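Long-range contacts in mannitol dehydrogenase (Helicobacter pylori, PDB 3TWO), which probably catalyses the NADP(H)-dependent interconversion of cinnamyl alcohols and cinnamaldehydes, as a zinc-containing member of the medium-chain alcohol dehydrogenase family: residues V180-F185 with A201-F206; D236-T241 with L252-Y257; N258-L263 with K287-L292. All blocks are in the same frame, centred on the assembly; numbering follows the deposited sequence.

Contact 1. Residues V180-F185 with A201-F206. With NDP (NADPH dihydro-nicotinamide-adenine-dinucleotide phosphate), chain F.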
loop_
_atom_site.group_PDB
_atom_site.type_symbol
_atom_site.label_atom_id
_atom_site.label_comp_id
_atom_site.label_asym_id
_atom_site.label_seq_id
_atom_site.Cartn_x
_atom_site.Cartn_y
_atom_site.Cartn_z
ATOM N N VAL B 180 -15.404 -8.799 -4.161
ATOM C CA VAL B 180 -14.687 -7.829 -4.998
ATOM C C VAL B 180 -15.491 -6.512 -5.104
ATOM O O VAL B 180 -16.686 -6.510 -5.454
ATOM C CB VAL B 180 -14.530 -8.442 -6.425
ATOM C CG1 VAL B 180 -14.288 -7.388 -7.512
ATOM C CG2 VAL B 180 -13.480 -9.493 -6.420
ATOM N N GLY B 181 -14.859 -5.384 -4.779
ATOM C CA GLY B 181 -15.459 -4.067 -5.091
ATOM C C GLY B 181 -14.800 -3.457 -6.343
ATOM O O GLY B 181 -13.584 -3.581 -6.560
ATOM N N VAL B 182 -15.605 -2.763 -7.145
ATOM C CA VAL B 182 -15.120 -2.046 -8.299
ATOM C C VAL B 182 -15.526 -0.573 -8.122
ATOM O O VAL B 182 -16.707 -0.242 -8.091
ATOM C CB VAL B 182 -15.646 -2.601 -9.655
ATOM C CG1 VAL B 182 -15.041 -1.786 -10.822
ATOM C CG2 VAL B 182 -15.288 -4.071 -9.819
ATOM N N ALA B 183 -14.536 0.300 -7.978
ATOM C CA ALA B 183 -14.840 1.712 -7.805
ATOM C C ALA B 183 -14.690 2.445 -9.173
ATOM O O ALA B 183 -13.599 2.431 -9.796
ATOM C CB ALA B 183 -13.910 2.296 -6.724
ATOM N N GLY B 184 -15.757 3.095 -9.628
ATOM C CA GLY B 184 -15.757 3.758 -10.927
ATOM C C GLY B 184 -16.314 2.806 -11.979
ATOM O O GLY B 184 -15.664 1.855 -12.360
ATOM N N PHE B 185 -17.548 3.036 -12.423
ATOM C CA PHE B 185 -18.214 2.046 -13.265
ATOM C C PHE B 185 -18.232 2.513 -14.710
ATOM O O PHE B 185 -19.304 2.696 -15.294
ATOM C CB PHE B 185 -19.640 1.762 -12.725
ATOM C CG PHE B 185 -20.375 0.628 -13.413
ATOM C CD1 PHE B 185 -19.725 -0.585 -13.725
ATOM C CD2 PHE B 185 -21.762 0.737 -13.669
ATOM C CE1 PHE B 185 -20.443 -1.687 -14.313
ATOM C CE2 PHE B 185 -22.467 -0.321 -14.282
ATOM C CZ PHE B 185 -21.792 -1.559 -14.577
ATOM N N ALA B 201 -16.408 -14.301 -8.547
ATOM C CA ALA B 201 -16.495 -13.324 -7.457
ATOM C C ALA B 201 -17.903 -12.873 -7.177
ATOM O O ALA B 201 -18.797 -12.959 -8.026
ATOM C CB ALA B 201 -15.651 -12.109 -7.713
ATOM N N GLU B 202 -18.085 -12.379 -5.963
ATOM C CA GLU B 202 -19.295 -11.720 -5.590
ATOM C C GLU B 202 -18.942 -10.228 -5.717
ATOM O O GLU B 202 -18.080 -9.741 -4.987
ATOM C CB GLU B 202 -19.686 -12.110 -4.152
ATOM C CG GLU B 202 -21.035 -11.683 -3.847
ATOM C CD GLU B 202 -21.558 -12.150 -2.461
ATOM O OE1 GLU B 202 -22.783 -12.344 -2.388
ATOM O OE2 GLU B 202 -20.804 -12.325 -1.466
ATOM N N VAL B 203 -19.633 -9.512 -6.612
ATOM C CA VAL B 203 -19.149 -8.208 -7.040
ATOM C C VAL B 203 -19.994 -7.053 -6.544
ATOM O O VAL B 203 -21.229 -7.064 -6.676
ATOM C CB VAL B 203 -19.043 -8.175 -8.584
ATOM C CG1 VAL B 203 -18.489 -6.821 -9.091
ATOM C CG2 VAL B 203 -18.141 -9.329 -9.023
ATOM N N SER B 204 -19.344 -6.049 -5.965
ATOM C CA SER B 204 -20.039 -4.822 -5.553
ATOM C C SER B 204 -19.503 -3.695 -6.460
ATOM O O SER B 204 -18.286 -3.647 -6.748
ATOM C CB SER B 204 -19.745 -4.481 -4.082
ATOM O OG SER B 204 -20.203 -5.485 -3.177
ATOM N N VAL B 205 -20.387 -2.783 -6.883
ATOM C CA VAL B 205 -19.932 -1.662 -7.690
ATOM C C VAL B 205 -20.136 -0.333 -6.922
ATOM O O VAL B 205 -21.148 -0.141 -6.199
ATOM C CB VAL B 205 -20.677 -1.665 -9.058
ATOM C CG1 VAL B 205 -20.500 -0.365 -9.812
ATOM C CG2 VAL B 205 -20.176 -2.819 -9.886
ATOM N N PHE B 206 -19.198 0.587 -7.084
ATOM C CA PHE B 206 -19.360 1.914 -6.437
ATOM C C PHE B 206 -19.337 2.905 -7.547
ATOM O O PHE B 206 -18.333 2.969 -8.255
ATOM C CB PHE B 206 -18.216 2.225 -5.453
ATOM C CG PHE B 206 -18.137 1.246 -4.301
ATOM C CD1 PHE B 206 -17.501 0.017 -4.448
ATOM C CD2 PHE B 206 -18.695 1.557 -3.078
ATOM C CE1 PHE B 206 -17.423 -0.903 -3.333
ATOM C CE2 PHE B 206 -18.650 0.663 -1.987
ATOM C CZ PHE B 206 -18.021 -0.561 -2.127
HETATM P PA NDP F . -13.971 6.412 -17.911
HETATM O O1A NDP F . -14.483 7.748 -17.570
HETATM O O2A NDP F . -14.776 5.265 -18.629
HETATM O O5B NDP F . -14.612 5.806 -16.539
HETATM C C5B NDP F . -14.448 6.495 -15.188
HETATM C C4B NDP F . -15.644 6.112 -14.324
HETATM O O4B NDP F . -15.545 6.472 -12.883
HETATM C C3B NDP F . -16.906 6.799 -14.890
HETATM O O3B NDP F . -17.972 5.778 -14.965
HETATM C C2B NDP F . -17.225 7.863 -13.805
HETATM O O2B NDP F . -18.655 8.029 -13.808
HETATM C C1B NDP F . -16.826 7.129 -12.503
HETATM N N9A NDP F . -16.357 8.038 -11.432
HETATM C C8A NDP F . -15.717 9.214 -11.628
HETATM N N7A NDP F . -15.417 9.690 -10.431
HETATM C C5A NDP F . -15.852 8.844 -9.501
HETATM C C6A NDP F . -15.809 8.838 -8.119
HETATM N N6A NDP F . -15.244 9.850 -7.375
HETATM N N1A NDP F . -16.375 7.801 -7.513
HETATM C C2A NDP F . -16.922 6.791 -8.154
HETATM N N3A NDP F . -16.964 6.761 -9.464
HETATM C C4A NDP F . -16.443 7.795 -10.148
HETATM O O3 NDP F . -12.523 6.034 -17.409
HETATM P PN NDP F . -11.707 4.810 -17.820
HETATM O O1N NDP F . -12.295 3.550 -17.313
HETATM O O2N NDP F . -11.226 4.789 -19.296
HETATM O O5D NDP F . -10.374 5.095 -17.033
HETATM C C5D NDP F . -10.486 5.406 -15.561
HETATM C C4D NDP F . -9.087 5.892 -14.992
HETATM O O4D NDP F . -8.239 4.752 -15.229
HETATM C C3D NDP F . -8.437 7.102 -15.717
HETATM O O3D NDP F . -7.795 7.942 -14.718
HETATM C C2D NDP F . -7.442 6.392 -16.663
HETATM O O2D NDP F . -6.359 7.214 -16.930
HETATM C C1D NDP F . -6.973 5.236 -15.749
HETATM N N1N NDP F . -6.249 4.132 -16.465
HETATM C C2N NDP F . -5.111 3.574 -15.840
HETATM C C3N NDP F . -4.403 2.551 -16.450
HETATM C C7N NDP F . -3.232 1.915 -15.704
HETATM O O7N NDP F . -3.147 1.999 -14.468
HETATM N N7N NDP F . -2.502 1.077 -16.431
HETATM C C4N NDP F . -4.803 2.096 -17.728
HETATM C C5N NDP F . -5.971 2.620 -18.355
HETATM C C6N NDP F . -6.684 3.633 -17.747
HETATM P P2B NDP F . -19.360 9.420 -13.694
HETATM O O1X NDP F . -20.450 9.409 -14.919
HETATM O O2X NDP F . -19.878 9.610 -12.335
HETATM O O3X NDP F . -18.290 10.530 -14.083
#
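The ring of Phe-206 turns its edge to the neighbouring strand: Val-182 O lies in the ring plane, 3.7 Å from Phe-206 CD1, and Gly-181 CA sits farther along the same edge, 4.1 Å from Phe-206 CE1. Gly-181 has no side chain, and its CA is what meets the ring edge. Beyond the pair, Phe-206 meets Tyr-251 edge-to-face. The other ring, Phe-185, is approached obliquely by Val-205 CG1, which is 3.7 Å from Phe-185 CB; with CG anti to the backbone N (chi1 -173°), the Phe-185 side chain crosses Val-205 at about a right angle. The two strands are parallel, linked through helix 187-198 as the first beta-alpha-beta crossover of a Rossmann fold, and five backbone hydrogen bonds run from Val-180 N to Glu-202 O at one end to Gly-184 N to Phe-206 O (2.9 Å) at the other. Val-180, Val-182, Val-203 and Val-205 share the face packed against that helix. Gly-184, with a positive phi of 94°, begins what reads as the GxGxxG turn of the fold; its CA is 3.4 Å from O4B of the bound NADPH, and Phe-185 C is 3.3 Å from the cofactor's O3B.

Contact 2. Residues D236-T241 with L252-Y257. With NDP (NADPH dihydro-nicotinamide-adenine-dinucleotide phosphate), chain F.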
loop_
_atom_site.group_PDB
_atom_site.type_symbol
_atom_site.label_atom_id
_atom_site.label_comp_id
_atom_site.label_asym_id
_atom_site.label_seq_id
_atom_site.Cartn_x
_atom_site.Cartn_y
_atom_site.Cartn_z
ATOM N N ASP B 236 -12.812 -8.427 0.143
ATOM C CA ASP B 236 -11.497 -9.051 0.079
ATOM C C ASP B 236 -10.577 -8.324 -0.898
ATOM O O ASP B 236 -9.369 -8.373 -0.779
ATOM C CB ASP B 236 -11.643 -10.481 -0.420
ATOM C CG ASP B 236 -12.474 -11.336 0.504
ATOM O OD1 ASP B 236 -12.106 -11.502 1.685
ATOM O OD2 ASP B 236 -13.487 -11.844 0.036
ATOM N N PHE B 237 -11.181 -7.707 -1.901
ATOM C CA PHE B 237 -10.448 -7.121 -2.958
ATOM C C PHE B 237 -11.251 -5.960 -3.537
ATOM O O PHE B 237 -12.471 -6.067 -3.745
ATOM C CB PHE B 237 -10.110 -8.183 -4.030
ATOM C CG PHE B 237 -9.544 -7.600 -5.297
ATOM C CD1 PHE B 237 -8.178 -7.632 -5.538
ATOM C CD2 PHE B 237 -10.394 -6.993 -6.249
ATOM C CE1 PHE B 237 -7.610 -7.061 -6.773
ATOM C CE2 PHE B 237 -9.874 -6.426 -7.451
ATOM C CZ PHE B 237 -8.454 -6.467 -7.698
ATOM N N ILE B 238 -10.581 -4.835 -3.754
ATOM C CA ILE B 238 -11.185 -3.662 -4.381
ATOM C C ILE B 238 -10.249 -3.161 -5.485
ATOM O O ILE B 238 -9.028 -2.991 -5.244
ATOM C CB ILE B 238 -11.410 -2.521 -3.371
ATOM C CG1 ILE B 238 -12.451 -2.923 -2.287
ATOM C CG2 ILE B 238 -11.888 -1.234 -4.069
ATOM C CD1 ILE B 238 -12.559 -1.906 -1.128
ATOM N N ILE B 239 -10.800 -2.913 -6.687
ATOM C CA ILE B 239 -10.004 -2.238 -7.730
ATOM C C ILE B 239 -10.606 -0.865 -7.941
ATOM O O ILE B 239 -11.823 -0.751 -8.150
ATOM C CB ILE B 239 -9.954 -3.061 -9.063
ATOM C CG1 ILE B 239 -9.204 -2.317 -10.165
ATOM C CG2 ILE B 239 -11.404 -3.493 -9.518
ATOM C CD1 ILE B 239 -8.954 -3.163 -11.375
ATOM N N SER B 240 -9.789 0.170 -7.797
ATOM C CA SER B 240 -10.251 1.534 -7.971
ATOM C C SER B 240 -9.828 2.083 -9.346
ATOM O O SER B 240 -8.640 2.229 -9.631
ATOM C CB SER B 240 -9.703 2.453 -6.897
ATOM O OG SER B 240 -10.214 3.751 -7.110
ATOM N N THR B 241 -10.825 2.395 -10.178
ATOM C CA THR B 241 -10.564 2.960 -11.480
ATOM C C THR B 241 -10.916 4.443 -11.498
ATOM O O THR B 241 -11.016 5.012 -12.583
ATOM C CB THR B 241 -11.411 2.313 -12.570
ATOM O OG1 THR B 241 -12.761 2.853 -12.513
ATOM C CG2 THR B 241 -11.403 0.769 -12.415
ATOM N N LEU B 252 -10.025 1.990 1.512
ATOM C CA LEU B 252 -9.123 1.140 2.270
ATOM C C LEU B 252 -9.828 0.619 3.522
ATOM O O LEU B 252 -9.721 -0.550 3.860
ATOM C CB LEU B 252 -7.801 1.881 2.611
ATOM C CG LEU B 252 -6.748 1.168 3.478
ATOM C CD1 LEU B 252 -6.202 -0.100 2.762
ATOM C CD2 LEU B 252 -5.572 2.059 3.813
ATOM N N LYS B 253 -10.584 1.466 4.194
ATOM C CA LYS B 253 -11.327 1.015 5.365
ATOM C C LYS B 253 -12.365 -0.091 5.033
ATOM O O LYS B 253 -12.811 -0.754 5.933
ATOM C CB LYS B 253 -12.049 2.159 6.064
ATOM C CG LYS B 253 -13.127 2.796 5.180
ATOM C CD LYS B 253 -14.390 3.086 5.974
ATOM C CE LYS B 253 -14.321 4.306 6.871
ATOM N NZ LYS B 253 -13.231 5.223 6.460
ATOM N N LEU B 254 -12.760 -0.288 3.775
ATOM C CA LEU B 254 -13.768 -1.339 3.476
ATOM C C LEU B 254 -13.175 -2.757 3.475
ATOM O O LEU B 254 -13.922 -3.759 3.420
ATOM C CB LEU B 254 -14.447 -1.085 2.100
ATOM C CG LEU B 254 -15.318 0.191 2.060
ATOM C CD1 LEU B 254 -15.855 0.446 0.673
ATOM C CD2 LEU B 254 -16.425 0.157 3.143
ATOM N N LEU B 255 -11.839 -2.848 3.459
ATOM C CA LEU B 255 -11.187 -4.146 3.254
ATOM C C LEU B 255 -11.153 -4.969 4.529
ATOM O O LEU B 255 -10.954 -4.459 5.664
ATOM C CB LEU B 255 -9.752 -3.979 2.802
ATOM C CG LEU B 255 -9.445 -3.463 1.392
ATOM C CD1 LEU B 255 -7.904 -3.511 1.236
ATOM C CD2 LEU B 255 -10.188 -4.416 0.330
ATOM N N THR B 256 -11.281 -6.263 4.322
ATOM C CA THR B 256 -11.089 -7.164 5.426
ATOM C C THR B 256 -9.583 -7.281 5.772
ATOM O O THR B 256 -8.712 -6.788 5.005
ATOM C CB THR B 256 -11.696 -8.518 5.072
ATOM O OG1 THR B 256 -11.812 -9.258 6.270
ATOM C CG2 THR B 256 -10.830 -9.247 4.032
ATOM N N TYR B 257 -9.285 -7.879 6.929
ATOM C CA TYR B 257 -7.908 -8.222 7.330
ATOM C C TYR B 257 -7.244 -9.000 6.188
ATOM O O TYR B 257 -7.852 -9.939 5.700
ATOM C CB TYR B 257 -7.981 -9.097 8.592
ATOM C CG TYR B 257 -6.658 -9.607 9.167
ATOM C CD1 TYR B 257 -5.966 -8.876 10.153
ATOM C CD2 TYR B 257 -6.153 -10.870 8.789
ATOM C CE1 TYR B 257 -4.766 -9.396 10.738
ATOM C CE2 TYR B 257 -4.957 -11.386 9.320
ATOM C CZ TYR B 257 -4.263 -10.657 10.298
ATOM O OH TYR B 257 -3.117 -11.210 10.867
HETATM P PA NDP F . -13.971 6.412 -17.911
HETATM O O1A NDP F . -14.483 7.748 -17.570
HETATM O O2A NDP F . -14.776 5.265 -18.629
HETATM O O5B NDP F . -14.612 5.806 -16.539
HETATM C C5B NDP F . -14.448 6.495 -15.188
HETATM C C4B NDP F . -15.644 6.112 -14.324
HETATM O O4B NDP F . -15.545 6.472 -12.883
HETATM C C3B NDP F . -16.906 6.799 -14.890
HETATM O O3B NDP F . -17.972 5.778 -14.965
HETATM C C2B NDP F . -17.225 7.863 -13.805
HETATM O O2B NDP F . -18.655 8.029 -13.808
HETATM C C1B NDP F . -16.826 7.129 -12.503
HETATM N N9A NDP F . -16.357 8.038 -11.432
HETATM C C8A NDP F . -15.717 9.214 -11.628
HETATM N N7A NDP F . -15.417 9.690 -10.431
HETATM C C5A NDP F . -15.852 8.844 -9.501
HETATM C C6A NDP F . -15.809 8.838 -8.119
HETATM N N6A NDP F . -15.244 9.850 -7.375
HETATM N N1A NDP F . -16.375 7.801 -7.513
HETATM C C2A NDP F . -16.922 6.791 -8.154
HETATM N N3A NDP F . -16.964 6.761 -9.464
HETATM C C4A NDP F . -16.443 7.795 -10.148
HETATM O O3 NDP F . -12.523 6.034 -17.409
HETATM P PN NDP F . -11.707 4.810 -17.820
HETATM O O1N NDP F . -12.295 3.550 -17.313
HETATM O O2N NDP F . -11.226 4.789 -19.296
HETATM O O5D NDP F . -10.374 5.095 -17.033
HETATM C C5D NDP F . -10.486 5.406 -15.561
HETATM C C4D NDP F . -9.087 5.892 -14.992
HETATM O O4D NDP F . -8.239 4.752 -15.229
HETATM C C3D NDP F . -8.437 7.102 -15.717
HETATM O O3D NDP F . -7.795 7.942 -14.718
HETATM C C2D NDP F . -7.442 6.392 -16.663
HETATM O O2D NDP F . -6.359 7.214 -16.930
HETATM C C1D NDP F . -6.973 5.236 -15.749
HETATM N N1N NDP F . -6.249 4.132 -16.465
HETATM C C2N NDP F . -5.111 3.574 -15.840
HETATM C C3N NDP F . -4.403 2.551 -16.450
HETATM C C7N NDP F . -3.232 1.915 -15.704
HETATM O O7N NDP F . -3.147 1.999 -14.468
HETATM N N7N NDP F . -2.502 1.077 -16.431
HETATM C C4N NDP F . -4.803 2.096 -17.728
HETATM C C5N NDP F . -5.971 2.620 -18.355
HETATM C C6N NDP F . -6.684 3.633 -17.747
HETATM P P2B NDP F . -19.360 9.420 -13.694
HETATM O O1X NDP F . -20.450 9.409 -14.919
HETATM O O2X NDP F . -19.878 9.610 -12.335
HETATM O O3X NDP F . -18.290 10.530 -14.083
#
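Ile-238 CG1 lies anti to its carbonyl carbon (chi1 -65°), and the trans second torsion (171°) extends CD1 toward residues 254-255. Leu-255 CG is likewise anti to its carbonyl carbon, and it is the CD2 branch that meets Ile-238, 3.7 Å from Ile-238 CD1 and 3.8 Å from Ile-238 CG1, the two side chains crossing obliquely. The same CD1 also reaches the first carbon of Leu-254, 3.8 Å from Leu-254 CB, where the side chains cross at about a right angle. One methyl of Ile-238 therefore touches two consecutive leucines, while Leu-255 CD2 continues to the backbone and lies 4.1 Å from Phe-237 N. At the start of 236-241, Asp-236 and Thr-256 lie side by side and point the same way, with Asp-236 OD1 3.5 Å from the methyl Thr-256 CG2. The contact of OD1 with the methyl is van der Waals; the other carboxylate oxygen, OD2, is bonded to Lys-179 N, and Thr-256 OG1 to Glu-234 OE2. No hydrogen bond crosses between the two segments, so apolar contacts carry most of the junction. The leucines are presented by a type I beta turn from Leu-252 to Leu-255, closed by a backbone bond from Leu-255 N to Leu-252 O of 3.2 Å. At the far end of 236-241, Thr-241 O comes within 3.1 Å of C5D of the bound NADPH. Within the Rossmann domain, strand 235-240 runs between strands 179-183 and 259-263, and the turn following helix 248-252 packs against the face carrying Ile-238, where Leu-255 also touches Leu-261 of strand 259-263.

Contact 3. Residues N258-L263 with K287-L292. With NDP (NADPH dihydro-nicotinamide-adenine-dinucleotide phosphate), chain F.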
loop_
_atom_site.group_PDB
_atom_site.type_symbol
_atom_site.label_atom_id
_atom_site.label_comp_id
_atom_site.label_asym_id
_atom_site.label_seq_id
_atom_site.Cartn_x
_atom_site.Cartn_y
_atom_site.Cartn_z
ATOM N N ASN B 258 -6.030 -8.605 5.766
ATOM C CA ASN B 258 -5.338 -9.201 4.627
ATOM C C ASN B 258 -5.982 -9.019 3.232
ATOM O O ASN B 258 -5.569 -9.684 2.271
ATOM C CB ASN B 258 -5.050 -10.683 4.877
ATOM C CG ASN B 258 -3.772 -11.148 4.182
ATOM O OD1 ASN B 258 -2.784 -10.435 4.107
ATOM N ND2 ASN B 258 -3.807 -12.339 3.652
ATOM N N GLY B 259 -6.988 -8.156 3.131
ATOM C CA GLY B 259 -7.553 -7.735 1.839
ATOM C C GLY B 259 -6.619 -6.834 1.001
ATOM O O GLY B 259 -5.623 -6.282 1.518
ATOM N N ASP B 260 -6.886 -6.754 -0.299
ATOM C CA ASP B 260 -6.070 -5.929 -1.248
ATOM C C ASP B 260 -6.885 -4.789 -1.847
ATOM O O ASP B 260 -8.054 -4.997 -2.217
ATOM C CB ASP B 260 -5.620 -6.733 -2.481
ATOM C CG ASP B 260 -4.537 -7.748 -2.222
ATOM O OD1 ASP B 260 -4.322 -8.539 -3.158
ATOM O OD2 ASP B 260 -3.875 -7.778 -1.175
ATOM N N LEU B 261 -6.285 -3.608 -1.971
ATOM C CA LEU B 261 -6.838 -2.503 -2.755
ATOM C C LEU B 261 -5.858 -2.259 -3.902
ATOM O O LEU B 261 -4.665 -1.969 -3.654
ATOM C CB LEU B 261 -6.890 -1.242 -1.903
ATOM C CG LEU B 261 -7.179 0.137 -2.516
ATOM C CD1 LEU B 261 -8.529 0.092 -3.303
ATOM C CD2 LEU B 261 -7.286 1.196 -1.416
ATOM N N ALA B 262 -6.321 -2.508 -5.115
ATOM C CA ALA B 262 -5.525 -2.371 -6.298
ATOM C C ALA B 262 -5.966 -1.043 -6.934
ATOM O O ALA B 262 -7.170 -0.846 -7.200
ATOM C CB ALA B 262 -5.852 -3.495 -7.309
ATOM N N LEU B 263 -4.986 -0.194 -7.239
ATOM C CA LEU B 263 -5.216 1.137 -7.781
ATOM C C LEU B 263 -4.809 1.106 -9.240
ATOM O O LEU B 263 -3.639 0.841 -9.557
ATOM C CB LEU B 263 -4.355 2.183 -7.037
ATOM C CG LEU B 263 -4.591 2.243 -5.547
ATOM C CD1 LEU B 263 -3.596 3.154 -4.784
ATOM C CD2 LEU B 263 -6.095 2.551 -5.163
ATOM N N LYS B 287 -3.819 -4.280 2.495
ATOM C CA LYS B 287 -2.681 -4.008 1.608
ATOM C C LYS B 287 -3.098 -3.151 0.404
ATOM O O LYS B 287 -4.204 -3.309 -0.119
ATOM C CB LYS B 287 -2.109 -5.352 1.135
ATOM C CG LYS B 287 -1.616 -6.295 2.312
ATOM C CD LYS B 287 -0.704 -7.374 1.767
ATOM C CE LYS B 287 -0.557 -8.457 2.784
ATOM N NZ LYS B 287 0.366 -9.488 2.246
ATOM N N VAL B 288 -2.220 -2.283 -0.068
ATOM C CA VAL B 288 -2.519 -1.424 -1.212
ATOM C C VAL B 288 -1.411 -1.657 -2.269
ATOM O O VAL B 288 -0.222 -1.778 -1.926
ATOM C CB VAL B 288 -2.500 0.082 -0.810
ATOM C CG1 VAL B 288 -2.759 0.964 -2.005
ATOM C CG2 VAL B 288 -3.542 0.448 0.346
ATOM N N TYR B 289 -1.759 -1.760 -3.536
ATOM C CA TYR B 289 -0.685 -1.717 -4.544
ATOM C C TYR B 289 -1.243 -1.042 -5.763
ATOM O O TYR B 289 -2.494 -0.880 -5.872
ATOM C CB TYR B 289 -0.174 -3.093 -4.894
ATOM C CG TYR B 289 -1.248 -4.008 -5.455
ATOM C CD1 TYR B 289 -1.445 -4.072 -6.841
ATOM C CD2 TYR B 289 -2.059 -4.828 -4.609
ATOM C CE1 TYR B 289 -2.408 -4.939 -7.436
ATOM C CE2 TYR B 289 -3.065 -5.708 -5.208
ATOM C CZ TYR B 289 -3.218 -5.735 -6.602
ATOM O OH TYR B 289 -4.111 -6.566 -7.255
ATOM N N GLY B 290 -0.352 -0.644 -6.671
ATOM C CA GLY B 290 -0.783 -0.088 -7.955
ATOM C C GLY B 290 -0.599 -1.133 -9.051
ATOM O O GLY B 290 0.170 -2.077 -8.880
ATOM N N SER B 291 -1.247 -0.928 -10.186
ATOM C CA SER B 291 -1.067 -1.823 -11.359
ATOM C C SER B 291 -1.044 -0.935 -12.613
ATOM O O SER B 291 -1.836 -0.013 -12.710
ATOM C CB SER B 291 -2.213 -2.845 -11.470
ATOM O OG SER B 291 -1.796 -3.932 -12.267
ATOM N N LEU B 292 -0.093 -1.189 -13.507
ATOM C CA LEU B 292 0.092 -0.448 -14.718
ATOM C C LEU B 292 -0.109 -1.415 -15.894
ATOM O O LEU B 292 0.734 -2.306 -16.140
ATOM C CB LEU B 292 1.503 0.164 -14.773
ATOM C CG LEU B 292 1.791 1.028 -16.030
ATOM C CD1 LEU B 292 0.840 2.187 -16.182
ATOM C CD2 LEU B 292 3.253 1.478 -15.965
HETATM P PA NDP F . -13.971 6.412 -17.911
HETATM O O1A NDP F . -14.483 7.748 -17.570
HETATM O O2A NDP F . -14.776 5.265 -18.629
HETATM O O5B NDP F . -14.612 5.806 -16.539
HETATM C C5B NDP F . -14.448 6.495 -15.188
HETATM C C4B NDP F . -15.644 6.112 -14.324
HETATM O O4B NDP F . -15.545 6.472 -12.883
HETATM C C3B NDP F . -16.906 6.799 -14.890
HETATM O O3B NDP F . -17.972 5.778 -14.965
HETATM C C2B NDP F . -17.225 7.863 -13.805
HETATM O O2B NDP F . -18.655 8.029 -13.808
HETATM C C1B NDP F . -16.826 7.129 -12.503
HETATM N N9A NDP F . -16.357 8.038 -11.432
HETATM C C8A NDP F . -15.717 9.214 -11.628
HETATM N N7A NDP F . -15.417 9.690 -10.431
HETATM C C5A NDP F . -15.852 8.844 -9.501
HETATM C C6A NDP F . -15.809 8.838 -8.119
HETATM N N6A NDP F . -15.244 9.850 -7.375
HETATM N N1A NDP F . -16.375 7.801 -7.513
HETATM C C2A NDP F . -16.922 6.791 -8.154
HETATM N N3A NDP F . -16.964 6.761 -9.464
HETATM C C4A NDP F . -16.443 7.795 -10.148
HETATM O O3 NDP F . -12.523 6.034 -17.409
HETATM P PN NDP F . -11.707 4.810 -17.820
HETATM O O1N NDP F . -12.295 3.550 -17.313
HETATM O O2N NDP F . -11.226 4.789 -19.296
HETATM O O5D NDP F . -10.374 5.095 -17.033
HETATM C C5D NDP F . -10.486 5.406 -15.561
HETATM C C4D NDP F . -9.087 5.892 -14.992
HETATM O O4D NDP F . -8.239 4.752 -15.229
HETATM C C3D NDP F . -8.437 7.102 -15.717
HETATM O O3D NDP F . -7.795 7.942 -14.718
HETATM C C2D NDP F . -7.442 6.392 -16.663
HETATM O O2D NDP F . -6.359 7.214 -16.930
HETATM C C1D NDP F . -6.973 5.236 -15.749
HETATM N N1N NDP F . -6.249 4.132 -16.465
HETATM C C2N NDP F . -5.111 3.574 -15.840
HETATM C C3N NDP F . -4.403 2.551 -16.450
HETATM C C7N NDP F . -3.232 1.915 -15.704
HETATM O O7N NDP F . -3.147 1.999 -14.468
HETATM N N7N NDP F . -2.502 1.077 -16.431
HETATM C C4N NDP F . -4.803 2.096 -17.728
HETATM C C5N NDP F . -5.971 2.620 -18.355
HETATM C C6N NDP F . -6.684 3.633 -17.747
HETATM P P2B NDP F . -19.360 9.420 -13.694
HETATM O O1X NDP F . -20.450 9.409 -14.919
HETATM O O2X NDP F . -19.878 9.610 -12.335
HETATM O O3X NDP F . -18.290 10.530 -14.083
#
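Strands 259-263 and 287-290 run parallel, their axes 4.7 Å apart at closest approach and 24° from each other, and five backbone hydrogen bonds join the segments, from Lys-287 N to Gly-259 O at one end to Ser-291 N to Leu-263 O at the other. They are the last two strands of the six-stranded parallel sheet of the Rossmann fold, with 287-290 outermost within the chain. On the face carrying Asp-260 and Ala-262, Tyr-289 folds back over its neighbour: CG stands between the backbone N and the carbonyl carbon (chi1 60°), and the ring covers Ala-262. Ala-262 CA lies over the ring centre, 4.1 Å from the centroid and 12° off the normal, a CH-pi contact, while Ala-262 CB is 3.5 Å from Tyr-289 CZ. Asp-260 meets the rim instead, its OD1 3.7 Å from Tyr-289 CE2, with carboxylate and ring planes nearly perpendicular. Ser-172 OG bonds both Asp-260 OD1 and Tyr-289 OH, so one hydroxyl links the two side chains. Lys-287 extends alongside Asn-258, its CE 3.3 Å from Asn-258 OD1; its NZ forms a salt bridge with Asp-260 OD1 of the second subunit, and the reciprocal bridge joins Asp-260 to Lys-287 of that subunit. Backbone bonds from Val-288 and Gly-290 to the second subunit place this edge strand at the dimer interface. On the opposite face, Leu-263 CD1 packs 3.6 Å from Val-288 CG1, and both residues touch Phe-280 of the second subunit. Past the strand end the chain reaches the nicotinamide half of NADPH, where Leu-292 CD1 lies 3.5 Å from the carboxamide nitrogen N7N.

All three contacts lie in the NADP(H)-binding Rossmann domain and follow in series along the chain. Contacts 1 and 3 each pair two strands of its parallel sheet, and contact 2 sets the turn at 252-257 against strand 235-240 of the same sheet. That strand bridges them, since it neighbours 179-183 on one side and 259-263 on the other. Centres of contacts 1 and 2 are about 10 Å apart, those of 2 and 3 about 8 Å, while 1 and 3 stand about 14 Å apart without touching. Residues just past the C-terminal ends of strands 179-183, 235-240 and 287-290 line the cofactor from its adenosine to its nicotinamide half, while strand 287-290 also meets the second subunit.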